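Local coordinates for protein giant-lens (Drosophila melanogaster, PDB 3CGU) that antagonises EGF receptor signalling in the fly by sequestering the activating ligand spitz, without binding the receptor directly, at residues L124-P129 against R138-C143; A71-H76 against S120-T125; D25-A30 against L105-Q110. All coordinates share one frame; numbering follows the deposited sequence.

Along the chain the segments come as 25-30, 71-76, 105-110, 120-125, 124-129 and 138-143. Contacts 1 and 2 share L124 and T125 on strand 122-129, and their centres are about 13 Å apart. Contact 3 lies about 19 Å from contact 1 and about 21 Å from contact 2, centre to centre. All three reach one four-stranded antiparallel sheet, ordered 108-112, 95-102, 136-143, 122-129. Contact 1 closes a hairpin inside the second two-fingered domain. Contacts 2 and 3 instead tie the first domain to the second, at the two outermost strands of that sheet, which probably contributes to how two of the three repeats that encircle spitz are placed.

Contact 1. Residues L124-P129 against R138-C143; sequences LTKREP and RYLFAC
T125 and K126 both turn their amides to L140, the two neighbouring N-H groups sharing one carbonyl in a classic beta bulge. T125 N takes the main bond to L140 O, 2.8 Å and nearly straight at 173° over the hydrogen, whereas K126 N to the same L140 O is a weak bond of 3.3 Å. The return bond runs from L140 N to K126 O at 2.7 Å. Beyond the bulge E128 and R138 form a regular antiparallel hydrogen-bonded pair: E128 N donates to R138 O at 3.0 Å, and R138 N donates back to E128 O. Strand 122-129 is thus laced to strand 136-143, which uses its other edge to bond W97 and L99 of strand 95-102.

The side chains of this pair lie side by side and point the same way. With E128 CG between its backbone N and carbonyl carbon (chi1 78°), the extended carboxylate brings OE1 to 3.3 Å from R138 NE, a salt bridge whose hydrogen bond is weak, long and bent; the carboxylate and guanidinium planes stand 70° apart. On the other side of the hairpin, with L124 and F141, R127 lies alongside Y139; its CG sits over one face of the tyrosine ring, 3.5 Å from the centroid, and the guanidinium plane is nearly parallel to that ring. R127 also makes a cation-pi contact with Y137. L124 lays CG over the F141 face, 4.2 Å from the ring centroid, while its CD1 approaches Y139.

The chemistry implies that backbone bonds and apolar cover on the aromatic side bind the hairpin, with the E128-R138 ion pair adding a looser attraction near its turn.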
loop_
_atom_site.group_PDB
_atom_site.type_symbol
_atom_site.label_atom_id
_atom_site.label_comp_id
_atom_site.label_asym_id
_atom_site.label_seq_id
_atom_site.Cartn_x
_atom_site.Cartn_y
_atom_site.Cartn_z
ATOM N N LEU A 124 -2.751 -3.581 13.987
ATOM C CA LEU A 124 -3.215 -4.668 14.824
ATOM C C LEU A 124 -2.408 -4.651 16.125
ATOM O O LEU A 124 -1.174 -4.664 16.105
ATOM C CB LEU A 124 -3.054 -5.998 14.089
ATOM C CG LEU A 124 -3.876 -7.182 14.619
ATOM C CD1 LEU A 124 -3.725 -8.397 13.715
ATOM C CD2 LEU A 124 -3.485 -7.532 16.046
ATOM N N THR A 125 -3.102 -4.598 17.255
ATOM C CA THR A 125 -2.420 -4.449 18.521
ATOM C C THR A 125 -2.640 -5.613 19.482
ATOM O O THR A 125 -1.709 -6.012 20.171
ATOM C CB THR A 125 -2.771 -3.117 19.205
ATOM O OG1 THR A 125 -1.994 -2.984 20.402
ATOM C CG2 THR A 125 -4.242 -3.061 19.573
ATOM N N LYS A 126 -3.857 -6.155 19.526
ATOM C CA LYS A 126 -4.222 -7.234 20.478
ATOM C C LYS A 126 -5.089 -8.326 19.858
ATOM O O LYS A 126 -5.863 -8.063 18.937
ATOM C CB LYS A 126 -4.988 -6.668 21.679
ATOM C CG LYS A 126 -4.133 -6.327 22.887
ATOM C CD LYS A 126 -3.801 -7.573 23.706
ATOM C CE LYS A 126 -2.822 -7.247 24.840
ATOM N NZ LYS A 126 -2.700 -8.369 25.844
ATOM N N ARG A 127 -4.950 -9.542 20.384
ATOM C CA ARG A 127 -5.866 -10.642 20.108
ATOM C C ARG A 127 -6.351 -11.178 21.452
ATOM O O ARG A 127 -5.567 -11.267 22.400
ATOM C CB ARG A 127 -5.173 -11.763 19.338
ATOM C CG ARG A 127 -5.994 -12.313 18.173
ATOM C CD ARG A 127 -6.194 -13.834 18.256
ATOM N NE ARG A 127 -4.951 -14.558 18.562
ATOM C CZ ARG A 127 -4.819 -15.886 18.510
ATOM N NH1 ARG A 127 -3.642 -16.443 18.813
ATOM N NH2 ARG A 127 -5.854 -16.656 18.152
ATOM N N GLU A 128 -7.636 -11.524 21.543
ATOM C CA GLU A 128 -8.216 -11.990 22.804
ATOM C C GLU A 128 -9.425 -12.881 22.558
ATOM O O GLU A 128 -10.161 -12.679 21.592
ATOM C CB GLU A 128 -8.645 -10.804 23.668
ATOM C CG GLU A 128 -9.962 -10.174 23.211
ATOM C CD GLU A 128 -10.370 -9.009 24.091
ATOM O OE1 GLU A 128 -11.576 -8.679 24.123
ATOM O OE2 GLU A 128 -9.485 -8.430 24.759
ATOM N N PRO A 129 -9.639 -13.872 23.437
ATOM C CA PRO A 129 -10.790 -14.758 23.292
ATOM C C PRO A 129 -12.098 -13.972 23.318
ATOM O O PRO A 129 -12.254 -13.059 24.126
ATOM C CB PRO A 129 -10.686 -15.674 24.519
ATOM C CG PRO A 129 -9.244 -15.627 24.910
ATOM C CD PRO A 129 -8.810 -14.224 24.603
ATOM N N ARG A 138 -10.794 -12.395 19.077
ATOM C CA ARG A 138 -11.153 -11.030 18.777
ATOM C C ARG A 138 -9.893 -10.188 18.521
ATOM O O ARG A 138 -9.033 -10.048 19.403
ATOM C CB ARG A 138 -11.982 -10.461 19.922
ATOM C CG ARG A 138 -12.344 -9.004 19.751
ATOM C CD ARG A 138 -13.681 -8.705 20.383
ATOM N NE ARG A 138 -13.761 -9.223 21.749
ATOM C CZ ARG A 138 -14.883 -9.248 22.461
ATOM N NH1 ARG A 138 -16.008 -8.780 21.924
ATOM N NH2 ARG A 138 -14.886 -9.732 23.706
ATOM N N TYR A 139 -9.786 -9.649 17.306
ATOM C CA TYR A 139 -8.620 -8.875 16.899
ATOM C C TYR A 139 -8.835 -7.388 17.112
ATOM O O TYR A 139 -9.846 -6.827 16.682
ATOM C CB TYR A 139 -8.287 -9.151 15.436
ATOM C CG TYR A 139 -7.816 -10.567 15.186
ATOM C CD1 TYR A 139 -8.724 -11.594 14.968
ATOM C CD2 TYR A 139 -6.455 -10.881 15.183
ATOM C CE1 TYR A 139 -8.300 -12.892 14.740
ATOM C CE2 TYR A 139 -6.020 -12.182 14.958
ATOM C CZ TYR A 139 -6.950 -13.180 14.738
ATOM O OH TYR A 139 -6.529 -14.474 14.513
ATOM N N LEU A 140 -7.874 -6.750 17.774
ATOM C CA LEU A 140 -8.042 -5.368 18.186
ATOM C C LEU A 140 -7.113 -4.426 17.439
ATOM O O LEU A 140 -5.905 -4.658 17.360
ATOM C CB LEU A 140 -7.788 -5.236 19.686
ATOM C CG LEU A 140 -8.940 -5.441 20.668
ATOM C CD1 LEU A 140 -9.917 -6.482 20.170
ATOM C CD2 LEU A 140 -8.368 -5.843 22.028
ATOM N N PHE A 141 -7.674 -3.343 16.912
ATOM C CA PHE A 141 -6.882 -2.364 16.184
ATOM C C PHE A 141 -6.926 -1.017 16.850
ATOM O O PHE A 141 -7.945 -0.622 17.391
ATOM C CB PHE A 141 -7.391 -2.248 14.763
ATOM C CG PHE A 141 -7.185 -3.488 13.959
ATOM C CD1 PHE A 141 -8.027 -4.578 14.117
ATOM C CD2 PHE A 141 -6.143 -3.576 13.054
ATOM C CE1 PHE A 141 -7.850 -5.739 13.372
ATOM C CE2 PHE A 141 -5.957 -4.738 12.316
ATOM C CZ PHE A 141 -6.833 -5.825 12.480
ATOM N N ALA A 142 -5.817 -0.299 16.803
ATOM C CA ALA A 142 -5.724 0.969 17.497
ATOM C C ALA A 142 -5.217 2.007 16.523
ATOM O O ALA A 142 -4.826 1.663 15.417
ATOM C CB ALA A 142 -4.778 0.842 18.697
ATOM N N CYS A 143 -5.213 3.271 16.934
ATOM C CA CYS A 143 -4.706 4.346 16.081
ATOM C C CYS A 143 -3.291 4.725 16.484
ATOM O O CYS A 143 -3.006 4.931 17.664
ATOM C CB CYS A 143 -5.602 5.586 16.161
ATOM S SG CYS A 143 -7.368 5.272 15.917
#

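Contact 2. Residues A71-H76 against S120-T125; sequences ADKTRH and SVTYLT
D72 OD1 is gripped from several directions. T122 OG1 donates to D72 OD1 at 2.8 Å, arriving from above the carboxylate plane, 43° out of it. A water also donates to D72 OD1, at 3.0 Å, and spends its other proton on S120 O at the same length. That water in turn accepts from T122 N at 3.2 Å, so it bridges the carboxylate to the backbone at S120 and T122, beside the direct bond from the T122 hydroxyl. K73 NZ adds a long ion pair, 3.7 Å from D72 OD1, and its nearness would probably steady the negative charge in this buried place.

The hydroxyl reaches D72 because T122 OG1 stands between its own backbone N and carbonyl carbon (chi1 69°), leaving CG2 beside the backbone N. The carbonyl of T122 is used too: K73 NZ donates to T122 O at 2.9 Å, with an angle of 145° at the oxygen and the donor tilted from the carbonyl plane. Thus one threonine meets the acid with its hydroxyl and the lysine with its carbonyl.

D72 is the first residue and K73 a corner of the type II' turn, D72 to R75, that joins strands 69-72 and 75-79. Its backbone is closed by D72 N to R75 O at 2.8 Å and R75 N to D72 O at 3.0 Å. The turn belongs to the first two-fingered domain, and T122 opens strand 122-129 of the second, so the polar cluster spans the two repeats. W97 packs on D72 and T96 on T122 from strand 95-102. K73 N bonds to E42 OE1 of the second subunit, which brings another copy of the protein up to the same turn.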
loop_
_atom_site.group_PDB
_atom_site.type_symbol
_atom_site.label_atom_id
_atom_site.label_comp_id
_atom_site.label_asym_id
_atom_site.label_seq_id
_atom_site.Cartn_x
_atom_site.Cartn_y
_atom_site.Cartn_z
ATOM N N ALA A 71 -11.445 5.301 5.166
ATOM C CA ALA A 71 -10.256 4.971 4.381
ATOM C C ALA A 71 -9.144 4.521 5.320
ATOM O O ALA A 71 -8.901 5.163 6.334
ATOM C CB ALA A 71 -9.804 6.186 3.571
ATOM N N ASP A 72 -8.472 3.422 4.985
ATOM C CA ASP A 72 -7.412 2.866 5.842
ATOM C C ASP A 72 -6.300 2.198 5.039
ATOM O O ASP A 72 -6.422 1.035 4.643
ATOM C CB ASP A 72 -8.001 1.850 6.822
ATOM C CG ASP A 72 -6.928 1.063 7.569
ATOM O OD1 ASP A 72 -6.042 1.707 8.182
ATOM O OD2 ASP A 72 -6.969 -0.200 7.552
ATOM N N LYS A 73 -5.250 2.951 4.808
ATOM C CA LYS A 73 -4.150 2.510 3.987
ATOM C C LYS A 73 -4.585 2.056 2.595
ATOM O O LYS A 73 -4.689 2.845 1.697
ATOM C CB LYS A 73 -3.298 1.461 4.727
ATOM C CG LYS A 73 -3.002 1.855 6.135
ATOM C CD LYS A 73 -1.898 1.057 6.775
ATOM C CE LYS A 73 -2.305 -0.353 7.138
ATOM N NZ LYS A 73 -2.995 -0.451 8.416
ATOM N N THR A 74 -4.844 0.782 2.443
ATOM C CA THR A 74 -5.025 0.193 1.160
ATOM C C THR A 74 -6.449 -0.257 0.993
ATOM O O THR A 74 -6.808 -0.891 0.034
ATOM C CB THR A 74 -4.110 -1.009 1.052
ATOM O OG1 THR A 74 -4.644 -1.946 0.137
ATOM C CG2 THR A 74 -4.023 -1.687 2.363
ATOM N N ARG A 75 -7.265 0.103 1.950
ATOM C CA ARG A 75 -8.598 -0.430 2.065
ATOM C C ARG A 75 -9.644 0.628 2.367
ATOM O O ARG A 75 -9.334 1.658 2.949
ATOM C CB ARG A 75 -8.599 -1.476 3.164
ATOM C CG ARG A 75 -7.937 -2.774 2.743
ATOM C CD ARG A 75 -8.054 -3.815 3.841
ATOM N NE ARG A 75 -8.322 -5.144 3.300
ATOM C CZ ARG A 75 -8.771 -6.170 4.024
ATOM N NH1 ARG A 75 -9.005 -6.032 5.333
ATOM N NH2 ARG A 75 -8.999 -7.337 3.436
ATOM N N HIS A 76 -10.885 0.362 1.968
ATOM C CA HIS A 76 -12.019 1.204 2.345
ATOM C C HIS A 76 -13.043 0.370 3.093
ATOM O O HIS A 76 -13.347 -0.747 2.700
ATOM C CB HIS A 76 -12.698 1.791 1.112
ATOM C CG HIS A 76 -11.894 2.852 0.429
ATOM N ND1 HIS A 76 -10.534 2.977 0.606
ATOM C CD2 HIS A 76 -12.254 3.820 -0.455
ATOM C CE1 HIS A 76 -10.092 3.988 -0.128
ATOM N NE2 HIS A 76 -11.115 4.515 -0.785
ATOM N N SER A 120 -3.726 9.276 10.745
ATOM C CA SER A 120 -3.326 8.317 11.749
ATOM C C SER A 120 -3.744 6.955 11.233
ATOM O O SER A 120 -4.898 6.752 10.850
ATOM C CB SER A 120 -4.012 8.611 13.078
ATOM O OG SER A 120 -4.208 7.393 13.812
ATOM N N VAL A 121 -2.805 6.019 11.215
ATOM C CA VAL A 121 -3.052 4.723 10.596
ATOM C C VAL A 121 -3.310 3.631 11.622
ATOM O O VAL A 121 -2.676 3.593 12.668
ATOM C CB VAL A 121 -1.890 4.343 9.664
ATOM C CG1 VAL A 121 -1.976 2.880 9.230
ATOM C CG2 VAL A 121 -1.886 5.279 8.459
ATOM N N THR A 122 -4.252 2.745 11.326
ATOM C CA THR A 122 -4.581 1.674 12.246
ATOM C C THR A 122 -3.522 0.579 12.200
ATOM O O THR A 122 -2.866 0.379 11.187
ATOM C CB THR A 122 -5.967 1.065 11.919
ATOM O OG1 THR A 122 -5.900 0.346 10.675
ATOM C CG2 THR A 122 -7.044 2.179 11.826
ATOM N N TYR A 123 -3.362 -0.147 13.295
ATOM C CA TYR A 123 -2.482 -1.297 13.297
ATOM C C TYR A 123 -3.037 -2.311 14.265
ATOM O O TYR A 123 -3.726 -1.948 15.234
ATOM C CB TYR A 123 -1.052 -0.904 13.698
ATOM C CG TYR A 123 -0.921 -0.393 15.107
ATOM C CD1 TYR A 123 -0.624 -1.257 16.145
ATOM C CD2 TYR A 123 -1.101 0.952 15.402
ATOM C CE1 TYR A 123 -0.493 -0.803 17.444
ATOM C CE2 TYR A 123 -0.987 1.422 16.711
ATOM C CZ TYR A 123 -0.672 0.530 17.728
ATOM O OH TYR A 123 -0.539 0.957 19.040
ATOM N N LEU A 124 -2.751 -3.581 13.987
ATOM C CA LEU A 124 -3.215 -4.668 14.824
ATOM C C LEU A 124 -2.408 -4.651 16.125
ATOM O O LEU A 124 -1.174 -4.664 16.105
ATOM C CB LEU A 124 -3.054 -5.998 14.089
ATOM C CG LEU A 124 -3.876 -7.182 14.619
ATOM C CD1 LEU A 124 -3.725 -8.397 13.715
ATOM C CD2 LEU A 124 -3.485 -7.532 16.046
ATOM N N THR A 125 -3.102 -4.598 17.255
ATOM C CA THR A 125 -2.420 -4.449 18.521
ATOM C C THR A 125 -2.640 -5.613 19.482
ATOM O O THR A 125 -1.709 -6.012 20.171
ATOM C CB THR A 125 -2.771 -3.117 19.205
ATOM O OG1 THR A 125 -1.994 -2.984 20.402
ATOM C CG2 THR A 125 -4.242 -3.061 19.573
HETATM O O HOH W 1 -6.186 4.420 9.384
#

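Contact 3. Residues D25-A30 against L105-Q110; sequences DLPVCA and LNVTEQ
E109 reaches from its strand toward A30, and the reach can be followed atom by atom. CB points at the opposing segment; CG sits anti to the carbonyl carbon, beside the backbone N (chi1 -78°), and from there the chain runs extended. CD comes to 4.4 Å from A30 CB, the first approach along the chain. At the tip E109 OE2 lies 3.7 Å from A30 CB and 3.6 Å from A30 N, which is proximity without a hydrogen bond. E109 OE1 lies 4.2 Å from A30 CB, so both carboxylate oxygens face the methyl. The carboxylate therefore rests against the alanine methyl and the nearby backbone, and C29 CA also lies near, 4.4 Å from E109 OE2.

The meeting joins two repeats: 25-30 is an irregular loop between strands 14-17 and 34-39 of the first two-fingered domain, while 105-110 runs from a loop into the start of strand 108-112, an outermost strand of the second domain's sheet. C29 is fixed by its disulfide to C50, and backbone hydrogen bonds between R51 and both P27 and C29 hold the loop. E109 is paired by its backbone with T100.

The second touch is apolar. V107 CG2 lies 3.9 Å from P27 CG and 4.0 Å from P27 CD, the valine and the proline ring sliding past each other in opposite directions. V107 packs on Q18 and V19 as well.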
loop_
_atom_site.group_PDB
_atom_site.type_symbol
_atom_site.label_atom_id
_atom_site.label_comp_id
_atom_site.label_asym_id
_atom_site.label_seq_id
_atom_site.Cartn_x
_atom_site.Cartn_y
_atom_site.Cartn_z
ATOM N N ASP A 25 -27.144 -14.992 0.791
ATOM C CA ASP A 25 -26.417 -15.819 1.742
ATOM C C ASP A 25 -25.895 -15.010 2.927
ATOM O O ASP A 25 -25.484 -15.575 3.947
ATOM C CB ASP A 25 -25.248 -16.505 1.028
ATOM C CG ASP A 25 -25.709 -17.464 -0.064
ATOM O OD1 ASP A 25 -25.079 -17.478 -1.153
ATOM O OD2 ASP A 25 -26.700 -18.200 0.175
ATOM N N LEU A 26 -25.921 -13.688 2.778
ATOM C CA LEU A 26 -25.372 -12.763 3.761
ATOM C C LEU A 26 -26.227 -12.593 5.022
ATOM O O LEU A 26 -27.451 -12.542 4.948
ATOM C CB LEU A 26 -25.171 -11.402 3.105
ATOM C CG LEU A 26 -23.775 -11.062 2.583
ATOM C CD1 LEU A 26 -23.177 -12.225 1.815
ATOM C CD2 LEU A 26 -23.838 -9.816 1.728
ATOM N N PRO A 27 -25.574 -12.518 6.192
ATOM C CA PRO A 27 -26.244 -12.146 7.435
ATOM C C PRO A 27 -26.647 -10.670 7.500
ATOM O O PRO A 27 -26.213 -9.858 6.680
ATOM C CB PRO A 27 -25.184 -12.422 8.501
ATOM C CG PRO A 27 -23.884 -12.301 7.774
ATOM C CD PRO A 27 -24.151 -12.836 6.400
ATOM N N VAL A 28 -27.479 -10.337 8.479
ATOM C CA VAL A 28 -27.847 -8.958 8.712
ATOM C C VAL A 28 -26.809 -8.322 9.609
ATOM O O VAL A 28 -26.312 -8.943 10.543
ATOM C CB VAL A 28 -29.224 -8.829 9.388
ATOM C CG1 VAL A 28 -29.549 -7.349 9.636
ATOM C CG2 VAL A 28 -30.302 -9.491 8.529
ATOM N N CYS A 29 -26.490 -7.072 9.319
ATOM C CA CYS A 29 -25.496 -6.336 10.067
ATOM C C CYS A 29 -25.952 -5.855 11.434
ATOM O O CYS A 29 -27.093 -5.412 11.610
ATOM C CB CYS A 29 -25.019 -5.148 9.246
ATOM S SG CYS A 29 -23.318 -5.388 8.756
ATOM N N ALA A 30 -25.036 -5.933 12.395
ATOM C CA ALA A 30 -25.231 -5.332 13.702
ATOM C C ALA A 30 -24.858 -3.868 13.588
ATOM O O ALA A 30 -24.173 -3.480 12.648
ATOM C CB ALA A 30 -24.361 -6.017 14.732
ATOM N N LEU A 105 -19.325 -20.265 13.174
ATOM C CA LEU A 105 -19.859 -19.385 12.149
ATOM C C LEU A 105 -18.984 -19.310 10.900
ATOM O O LEU A 105 -17.762 -19.173 10.974
ATOM C CB LEU A 105 -20.127 -17.987 12.708
ATOM C CG LEU A 105 -21.503 -17.847 13.358
ATOM C CD1 LEU A 105 -21.544 -18.606 14.676
ATOM C CD2 LEU A 105 -21.872 -16.382 13.559
ATOM N N ASN A 106 -19.633 -19.404 9.746
ATOM C CA ASN A 106 -18.969 -19.228 8.469
ATOM C C ASN A 106 -18.664 -17.758 8.191
ATOM O O ASN A 106 -18.205 -17.410 7.099
ATOM C CB ASN A 106 -19.847 -19.813 7.357
ATOM C CG ASN A 106 -21.335 -19.559 7.592
ATOM O OD1 ASN A 106 -21.736 -18.461 8.003
ATOM N ND2 ASN A 106 -22.161 -20.574 7.333
ATOM N N VAL A 107 -18.897 -16.906 9.199
ATOM C CA VAL A 107 -18.884 -15.454 9.015
ATOM C C VAL A 107 -18.076 -14.698 10.080
ATOM O O VAL A 107 -17.946 -15.159 11.207
ATOM C CB VAL A 107 -20.335 -14.915 9.032
ATOM C CG1 VAL A 107 -20.439 -13.669 9.889
ATOM C CG2 VAL A 107 -20.831 -14.669 7.622
ATOM N N THR A 108 -17.547 -13.528 9.723
ATOM C CA THR A 108 -16.841 -12.679 10.688
ATOM C C THR A 108 -17.434 -11.267 10.741
ATOM O O THR A 108 -17.873 -10.730 9.727
ATOM C CB THR A 108 -15.323 -12.579 10.372
ATOM O OG1 THR A 108 -15.135 -12.126 9.028
ATOM C CG2 THR A 108 -14.630 -13.930 10.534
ATOM N N GLU A 109 -17.438 -10.662 11.924
ATOM C CA GLU A 109 -17.946 -9.299 12.065
ATOM C C GLU A 109 -16.845 -8.312 12.457
ATOM O O GLU A 109 -15.980 -8.612 13.281
ATOM C CB GLU A 109 -19.116 -9.235 13.069
ATOM C CG GLU A 109 -20.453 -9.733 12.497
ATOM C CD GLU A 109 -21.691 -9.151 13.209
ATOM O OE1 GLU A 109 -21.888 -9.465 14.414
ATOM O OE2 GLU A 109 -22.472 -8.396 12.560
ATOM N N GLN A 110 -16.896 -7.129 11.861
ATOM C CA GLN A 110 -15.988 -6.054 12.193
ATOM C C GLN A 110 -16.782 -4.849 12.694
ATOM O O GLN A 110 -17.435 -4.158 11.920
ATOM C CB GLN A 110 -15.155 -5.674 10.967
ATOM C CG GLN A 110 -14.238 -4.472 11.160
ATOM C CD GLN A 110 -13.228 -4.331 10.030
ATOM O OE1 GLN A 110 -12.754 -3.234 9.740
ATOM N NE2 GLN A 110 -12.889 -5.452 9.390
#